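Local coordinates for beta subunit of photoactivated adenylyl cyclase (Beggiatoa sp. PS, PDB 5M2A) that makes cyclic AMP from ATP under blue light, coupling a flavin-binding BLUF photoreceptor domain to a class III adenylyl cyclase domain in a homodimer, at the interface of chains A and B. Residues are numbered along the deposited sequence; one frame, centred on the assembly and turned at random. Chains: chain A/B, Beta subunit of photoactivated adenylyl cyclase.

Contact 1: the interface of chains A and B. Residues chain A 149, 257, 260; chain B 173, 176-177, 181.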
loop_
_atom_site.group_PDB
_atom_site.type_symbol
_atom_site.label_atom_id
_atom_site.label_comp_id
_atom_site.label_asym_id
_atom_site.label_seq_id
_atom_site.Cartn_x
_atom_site.Cartn_y
_atom_site.Cartn_z
ATOM N N PRO A 149 8.804 12.875 9.093
ATOM C CA PRO A 149 8.964 11.626 9.844
ATOM C C PRO A 149 9.273 11.891 11.309
ATOM O O PRO A 149 9.930 12.871 11.665
ATOM C CB PRO A 149 10.134 10.934 9.137
ATOM C CG PRO A 149 10.106 11.497 7.743
ATOM C CD PRO A 149 9.705 12.936 7.930
ATOM N N ILE A 257 10.959 4.873 13.331
ATOM C CA ILE A 257 10.705 6.059 12.534
ATOM C C ILE A 257 9.502 5.756 11.657
ATOM O O ILE A 257 9.468 4.728 10.978
ATOM C CB ILE A 257 11.933 6.426 11.691
ATOM C CG1 ILE A 257 13.127 6.682 12.611
ATOM C CG2 ILE A 257 11.642 7.653 10.819
ATOM C CD1 ILE A 257 14.421 6.922 11.859
ATOM N N ASN A 260 7.001 8.919 5.403
ATOM C CA ASN A 260 7.173 8.677 3.980
ATOM C C ASN A 260 8.624 8.346 3.681
ATOM O O ASN A 260 9.528 9.050 4.134
ATOM C CB ASN A 260 6.755 9.919 3.194
ATOM C CG ASN A 260 5.329 10.319 3.474
ATOM O OD1 ASN A 260 4.448 9.465 3.542
ATOM N ND2 ASN A 260 5.091 11.623 3.643
ATOM N N VAL B 173 17.052 11.166 13.545
ATOM C CA VAL B 173 15.962 10.705 12.681
ATOM C C VAL B 173 16.110 11.263 11.276
ATOM O O VAL B 173 16.038 10.527 10.286
ATOM C CB VAL B 173 14.599 11.097 13.277
ATOM C CG1 VAL B 173 13.474 10.676 12.332
ATOM C CG2 VAL B 173 14.420 10.479 14.640
ATOM N N VAL B 176 18.780 9.431 9.400
ATOM C CA VAL B 176 18.351 8.091 8.998
ATOM C C VAL B 176 17.435 8.168 7.784
ATOM O O VAL B 176 17.581 7.404 6.827
ATOM C CB VAL B 176 17.651 7.371 10.169
ATOM C CG1 VAL B 176 17.107 6.000 9.717
ATOM C CG2 VAL B 176 18.594 7.225 11.346
ATOM N N VAL B 177 16.497 9.113 7.790
ATOM C CA VAL B 177 15.546 9.216 6.689
ATOM C C VAL B 177 16.272 9.548 5.386
ATOM O O VAL B 177 16.028 8.928 4.344
ATOM C CB VAL B 177 14.457 10.250 7.026
ATOM C CG1 VAL B 177 13.651 10.605 5.777
ATOM C CG2 VAL B 177 13.540 9.694 8.132
ATOM N N ASN B 181 16.210 6.930 2.288
ATOM C CA ASN B 181 15.682 7.425 1.014
ATOM C C ASN B 181 16.715 7.305 -0.098
ATOM O O ASN B 181 16.383 6.951 -1.233
ATOM C CB ASN B 181 15.225 8.883 1.147
ATOM C CG ASN B 181 13.851 9.015 1.792
ATOM O OD1 ASN B 181 13.071 8.071 1.800
ATOM N ND2 ASN B 181 13.552 10.200 2.337
HETATM O O HOH W 1 10.982 11.115 3.114
#

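Contact 2: the interface of chains A and B. Residues chain A 42, 44, 91, 94, 99; chain B 107-108, 111.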
loop_
_atom_site.group_PDB
_atom_site.type_symbol
_atom_site.label_atom_id
_atom_site.label_comp_id
_atom_site.label_asym_id
_atom_site.label_seq_id
_atom_site.Cartn_x
_atom_site.Cartn_y
_atom_site.Cartn_z
ATOM N N VAL A 42 -23.371 22.291 1.442
ATOM C CA VAL A 42 -24.063 21.592 0.371
ATOM C C VAL A 42 -23.960 20.100 0.611
ATOM O O VAL A 42 -22.956 19.603 1.136
ATOM C CB VAL A 42 -23.500 21.935 -1.031
ATOM C CG1 VAL A 42 -23.744 23.377 -1.358
ATOM C CG2 VAL A 42 -22.017 21.626 -1.109
ATOM N N LEU A 44 -24.466 16.687 -1.714
ATOM C CA LEU A 44 -24.682 16.076 -3.016
ATOM C C LEU A 44 -24.723 14.561 -2.863
ATOM O O LEU A 44 -23.999 13.986 -2.048
ATOM C CB LEU A 44 -23.572 16.450 -4.006
ATOM C CG LEU A 44 -23.700 17.717 -4.851
ATOM C CD1 LEU A 44 -23.500 18.929 -3.993
ATOM C CD2 LEU A 44 -22.685 17.700 -5.981
ATOM N N PHE A 91 -20.664 28.965 0.669
ATOM C CA PHE A 91 -22.090 28.921 0.349
ATOM C C PHE A 91 -22.861 29.728 1.384
ATOM O O PHE A 91 -23.699 29.194 2.118
ATOM C CB PHE A 91 -22.575 27.473 0.283
ATOM C CG PHE A 91 -21.705 26.602 -0.561
ATOM C CD1 PHE A 91 -21.782 26.661 -1.942
ATOM C CD2 PHE A 91 -20.787 25.747 0.019
ATOM C CE1 PHE A 91 -20.975 25.866 -2.729
ATOM C CE2 PHE A 91 -19.973 24.950 -0.766
ATOM C CZ PHE A 91 -20.070 25.013 -2.145
ATOM N N TRP A 94 -26.813 29.209 1.795
ATOM C CA TRP A 94 -27.397 27.873 1.885
ATOM C C TRP A 94 -27.082 27.281 3.253
ATOM O O TRP A 94 -25.958 26.834 3.487
ATOM C CB TRP A 94 -26.862 26.968 0.784
ATOM C CG TRP A 94 -27.155 27.421 -0.612
ATOM C CD1 TRP A 94 -28.143 28.271 -1.015
ATOM C CD2 TRP A 94 -26.447 27.037 -1.796
ATOM N NE1 TRP A 94 -28.092 28.442 -2.383
ATOM C CE2 TRP A 94 -27.058 27.693 -2.884
ATOM C CE3 TRP A 94 -25.351 26.206 -2.042
ATOM C CZ2 TRP A 94 -26.609 27.541 -4.197
ATOM C CZ3 TRP A 94 -24.907 26.052 -3.349
ATOM C CH2 TRP A 94 -25.536 26.715 -4.408
ATOM N N ILE A 99 -28.429 18.545 -3.349
ATOM C CA ILE A 99 -28.409 18.410 -4.799
ATOM C C ILE A 99 -28.410 16.924 -5.126
ATOM O O ILE A 99 -27.468 16.206 -4.770
ATOM C CB ILE A 99 -27.186 19.106 -5.413
ATOM C CG1 ILE A 99 -27.175 20.590 -5.036
ATOM C CG2 ILE A 99 -27.193 18.943 -6.921
ATOM C CD1 ILE A 99 -25.957 21.334 -5.528
ATOM N N LEU B 107 -23.015 29.696 -10.066
ATOM C CA LEU B 107 -23.130 29.361 -8.650
ATOM C C LEU B 107 -23.587 27.923 -8.441
ATOM O O LEU B 107 -23.124 27.247 -7.516
ATOM C CB LEU B 107 -24.092 30.327 -7.964
ATOM C CG LEU B 107 -23.752 30.672 -6.516
ATOM C CD1 LEU B 107 -22.440 31.436 -6.461
ATOM C CD2 LEU B 107 -24.874 31.473 -5.869
ATOM N N MET B 108 -24.515 27.443 -9.269
ATOM C CA MET B 108 -25.022 26.089 -9.092
ATOM C C MET B 108 -24.044 25.025 -9.562
ATOM O O MET B 108 -24.236 23.849 -9.239
ATOM C CB MET B 108 -26.357 25.923 -9.820
ATOM C CG MET B 108 -27.491 26.742 -9.220
ATOM S SD MET B 108 -27.780 26.365 -7.480
ATOM C CE MET B 108 -27.820 24.569 -7.510
ATOM N N PRO B 111 -20.531 23.898 -6.505
ATOM C CA PRO B 111 -20.373 22.724 -5.623
ATOM C C PRO B 111 -19.757 21.526 -6.320
ATOM O O PRO B 111 -18.842 20.887 -5.783
ATOM C CB PRO B 111 -21.810 22.440 -5.164
ATOM C CG PRO B 111 -22.515 23.728 -5.306
ATOM C CD PRO B 111 -21.930 24.364 -6.525
#

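Contact 3: the interface of chains A and B. Residues chain A 80, 115-116, 119-120, 123; chain B 115-116, 119-120, 123.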
loop_
_atom_site.group_PDB
_atom_site.type_symbol
_atom_site.label_atom_id
_atom_site.label_comp_id
_atom_site.label_asym_id
_atom_site.label_seq_id
_atom_site.Cartn_x
_atom_site.Cartn_y
_atom_site.Cartn_z
ATOM N N LEU A 80 -12.200 14.336 3.685
ATOM C CA LEU A 80 -11.172 14.517 2.666
ATOM C C LEU A 80 -10.356 15.783 2.841
ATOM O O LEU A 80 -9.198 15.829 2.411
ATOM C CB LEU A 80 -11.803 14.552 1.273
ATOM C CG LEU A 80 -12.486 13.280 0.795
ATOM C CD1 LEU A 80 -13.078 13.547 -0.571
ATOM C CD2 LEU A 80 -11.493 12.132 0.751
ATOM N N LEU A 115 -17.213 12.443 -14.583
ATOM C CA LEU A 115 -15.881 12.460 -13.981
ATOM C C LEU A 115 -15.958 12.318 -12.469
ATOM O O LEU A 115 -15.195 11.549 -11.869
ATOM C CB LEU A 115 -15.153 13.748 -14.370
ATOM C CG LEU A 115 -14.845 13.855 -15.864
ATOM C CD1 LEU A 115 -14.442 15.272 -16.225
ATOM C CD2 LEU A 115 -13.748 12.879 -16.245
ATOM N N LEU A 116 -16.889 13.036 -11.833
ATOM C CA LEU A 116 -17.012 12.948 -10.379
ATOM C C LEU A 116 -17.330 11.526 -9.926
ATOM O O LEU A 116 -16.770 11.041 -8.933
ATOM C CB LEU A 116 -18.081 13.924 -9.880
ATOM C CG LEU A 116 -18.351 13.983 -8.372
ATOM C CD1 LEU A 116 -17.145 14.535 -7.626
ATOM C CD2 LEU A 116 -19.605 14.814 -8.071
ATOM N N ILE A 119 -14.080 9.267 -10.651
ATOM C CA ILE A 119 -12.926 9.533 -9.791
ATOM C C ILE A 119 -13.230 9.160 -8.346
ATOM O O ILE A 119 -12.361 8.650 -7.626
ATOM C CB ILE A 119 -12.480 11.003 -9.922
ATOM C CG1 ILE A 119 -11.143 11.232 -9.210
ATOM C CG2 ILE A 119 -13.521 11.950 -9.361
ATOM C CD1 ILE A 119 -9.969 10.638 -9.930
ATOM N N THR A 120 -14.466 9.392 -7.898
ATOM C CA THR A 120 -14.812 9.058 -6.522
ATOM C C THR A 120 -14.828 7.553 -6.315
ATOM O O THR A 120 -14.316 7.055 -5.308
ATOM C CB THR A 120 -16.159 9.673 -6.145
ATOM O OG1 THR A 120 -16.123 11.081 -6.388
ATOM C CG2 THR A 120 -16.441 9.448 -4.668
ATOM N N HIS A 123 -11.366 6.511 -6.163
ATOM C CA HIS A 123 -10.819 6.925 -4.876
ATOM C C HIS A 123 -11.135 5.905 -3.791
ATOM O O HIS A 123 -10.262 5.532 -2.994
ATOM C CB HIS A 123 -11.392 8.305 -4.518
ATOM C CG HIS A 123 -10.734 8.970 -3.342
ATOM N ND1 HIS A 123 -10.999 8.623 -2.035
ATOM C CD2 HIS A 123 -9.858 10.000 -3.283
ATOM C CE1 HIS A 123 -10.301 9.398 -1.220
ATOM N NE2 HIS A 123 -9.595 10.239 -1.955
ATOM N N LEU B 115 -16.091 19.896 -5.513
ATOM C CA LEU B 115 -15.922 18.503 -5.101
ATOM C C LEU B 115 -15.011 17.751 -6.063
ATOM O O LEU B 115 -14.184 16.940 -5.633
ATOM C CB LEU B 115 -17.279 17.810 -4.995
ATOM C CG LEU B 115 -18.148 18.340 -3.856
ATOM C CD1 LEU B 115 -19.568 17.855 -4.017
ATOM C CD2 LEU B 115 -17.567 17.899 -2.523
ATOM N N LEU B 116 -15.144 18.019 -7.364
ATOM C CA LEU B 116 -14.298 17.358 -8.353
ATOM C C LEU B 116 -12.828 17.670 -8.114
ATOM O O LEU B 116 -11.972 16.775 -8.178
ATOM C CB LEU B 116 -14.709 17.781 -9.765
ATOM C CG LEU B 116 -13.901 17.119 -10.888
ATOM C CD1 LEU B 116 -14.211 15.617 -10.956
ATOM C CD2 LEU B 116 -14.154 17.797 -12.226
ATOM N N ILE B 119 -11.738 15.847 -4.700
ATOM C CA ILE B 119 -11.614 14.392 -4.766
ATOM C C ILE B 119 -10.464 13.990 -5.685
ATOM O O ILE B 119 -9.741 13.027 -5.418
ATOM C CB ILE B 119 -12.950 13.761 -5.207
ATOM C CG1 ILE B 119 -12.911 12.244 -5.075
ATOM C CG2 ILE B 119 -13.329 14.145 -6.626
ATOM C CD1 ILE B 119 -13.032 11.752 -3.635
ATOM N N THR B 120 -10.260 14.725 -6.775
ATOM C CA THR B 120 -9.183 14.362 -7.688
ATOM C C THR B 120 -7.825 14.644 -7.071
ATOM O O THR B 120 -6.900 13.842 -7.208
ATOM C CB THR B 120 -9.350 15.122 -9.004
ATOM O OG1 THR B 120 -10.655 14.870 -9.513
ATOM C CG2 THR B 120 -8.333 14.635 -10.030
ATOM N N HIS B 123 -7.315 11.920 -4.701
ATOM C CA HIS B 123 -6.992 10.732 -5.481
ATOM C C HIS B 123 -5.521 10.710 -5.872
ATOM O O HIS B 123 -4.857 9.670 -5.781
ATOM C CB HIS B 123 -7.881 10.693 -6.724
ATOM C CG HIS B 123 -7.837 9.391 -7.456
ATOM N ND1 HIS B 123 -6.735 8.976 -8.171
ATOM C CD2 HIS B 123 -8.770 8.421 -7.604
ATOM C CE1 HIS B 123 -6.989 7.803 -8.724
ATOM N NE2 HIS B 123 -8.217 7.442 -8.394
#

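Contact 1: the interface of chains A and B
A:Ile257 carries its CG1 anti to its carbonyl carbon (chi1 -59°) with CD1 extended beyond it (chi2 174°), which sends the delta-methyl to B:Val176 while the CG2 branch is left for B:Val173 and B:Val177. This is an apolar contact of strand and loop on helix between the two cyclase domains; the family builds its active sites between two such domains, so it probably helps hold that pairing. B:Val173 and B:Val176, on the partner helix 173-193, meet the isoleucine with the CG1 anti to N, while B:Val177 uses CG2, the branch beside its backbone N. CD1 of A:Ile257 lies 3.6 Å from CG1 of B:Val176. The CG2 methyl of A:Ile257 meets B:Val173 CG1 at 3.8 Å, the two side chains passing in opposite directions, and B:Val177 CG2 at 3.9 Å. B:Val177 CG2 also touches the poorly ordered ring of A:Pro149 and so bridges the loop and the strand 247-258. An alanine in place of A:Ile257 would probably open a gap above the helix and leave the methyls of B:Val173 and B:Val176 without their partner. Water 1 stands 2.7 Å from the backbone O of A:Asn260 and takes a hydrogen bond from the amide ND2 of B:Asn181 at 2.8 Å, with 158° at the hydrogen.

Contact 2: the interface of chains A and B
An apolar clasp between subunits joins the BLUF domain of chain A to the start of the partner's helix 110-128, with A:Trp94 meeting B:Met108 and B:Pro111; it ties the photoreceptor of one subunit to the other and could let a change near the flavin reach across the dimer. B:Pro111, in the first turn of that helix, pushes its ring among A:Val42, A:Leu44, A:Phe91, A:Trp94 and A:Ile99. Its CG does most of the touching, 3.7 Å from CE1 of A:Phe91 and 3.9 Å from CZ3 of A:Trp94. Towards the indole it comes in the ring plane, at the edge, whereas CB on the same proline points to the strand 40-46, 4.1 Å from A:Leu44 CD1. The phenyl ring is backed within chain A by A:Val42, whose CG1 sits 3.7 Å above the centre of one face; CG2 of this valine, lying between its backbone N and carbonyl carbon, is turned to B:Pro111 CB. A:Trp94 has its CG anti to the carbonyl carbon (chi1 -61°), which swings the benzo ring toward the loop ahead of the helix. There the chain of B:Met108 is bent at both chi2 and chi3, bringing SD to 3.7 Å from CZ2 of A:Trp94. SD comes to the CZ2–CH2 rim from off the ring plane, unlike B:Pro111 CG. The backbone O of B:Leu107 lies 4.0 Å from CH2 of the indole, and CD1 of A:Ile99 flanks B:Pro111 CG more loosely.

Contact 3: the interface of chains A and B
Apolar packing brings A:Ile119 and B:Ile119 methyl to methyl where the helix 110-129 of chain A lies against its counterpart 110-128 of chain B, in a parallel coiled-coil pairing of the two helices that helps join the subunits between the photoreceptor and cyclase ends. Their CG2 atoms are 3.5 Å apart, and the two side chains run past each other in opposite directions. Both isoleucines place CG1 anti to the backbone N (chi1 -171°), which leaves CG2 between N and the carbonyl carbon, facing its mate. One turn earlier the leucines interlock: CD1 of B:Leu116 lies 3.9 Å from CA of A:Leu116, while CD1 of A:Leu116 approaches CG2 of B:Ile119. A:Leu80, from the strand 77-83 of the BLUF domain, adds CD1 against the CD1 of B:Ile119 at 3.6 Å and so couples the sheet to the partner helix.

CH-pi contacts form a reciprocal pair. CD1 of A:Ile119 sits over one face of the B:His123 imidazole, offset toward its rim and 3.7 Å from the centroid; CD1 of B:Ile119 covers a face of A:His123 in the same way, 3.8 Å from that ring's centroid.

Hydrogen bonding stays within each helix. The hydroxyl OG1 of A:Thr120 donates to the backbone O of A:Leu116 at 2.6 Å, with the donor tilted 23° from the carbonyl plane, and B:Thr120 repeats this. With its hydrogen committed to the helix carbonyl, OG1 of B:Thr120 packs against CG1 of A:Ile119, 3.7 Å away.

Contacts 2 and 3 share the chain B helix 110-128, which supplies B:Pro111 at its start to contact 2 and B:Leu115 to B:His123 further along to contact 3; their C-alpha centres are about 16 Å apart. Contact 1 lies about 30 Å from contact 3 and about 42 Å from contact 2, between the cyclase domains. The three therefore follow the length of the dimer from photoreceptor to catalytic end; contacts 1 and 2 each recur with the chains exchanged, whereas contact 3 lies about the two-fold itself. A shift of the BLUF domain could pass through the paired helices toward the cyclase interface, although the structure alone does not show that movement.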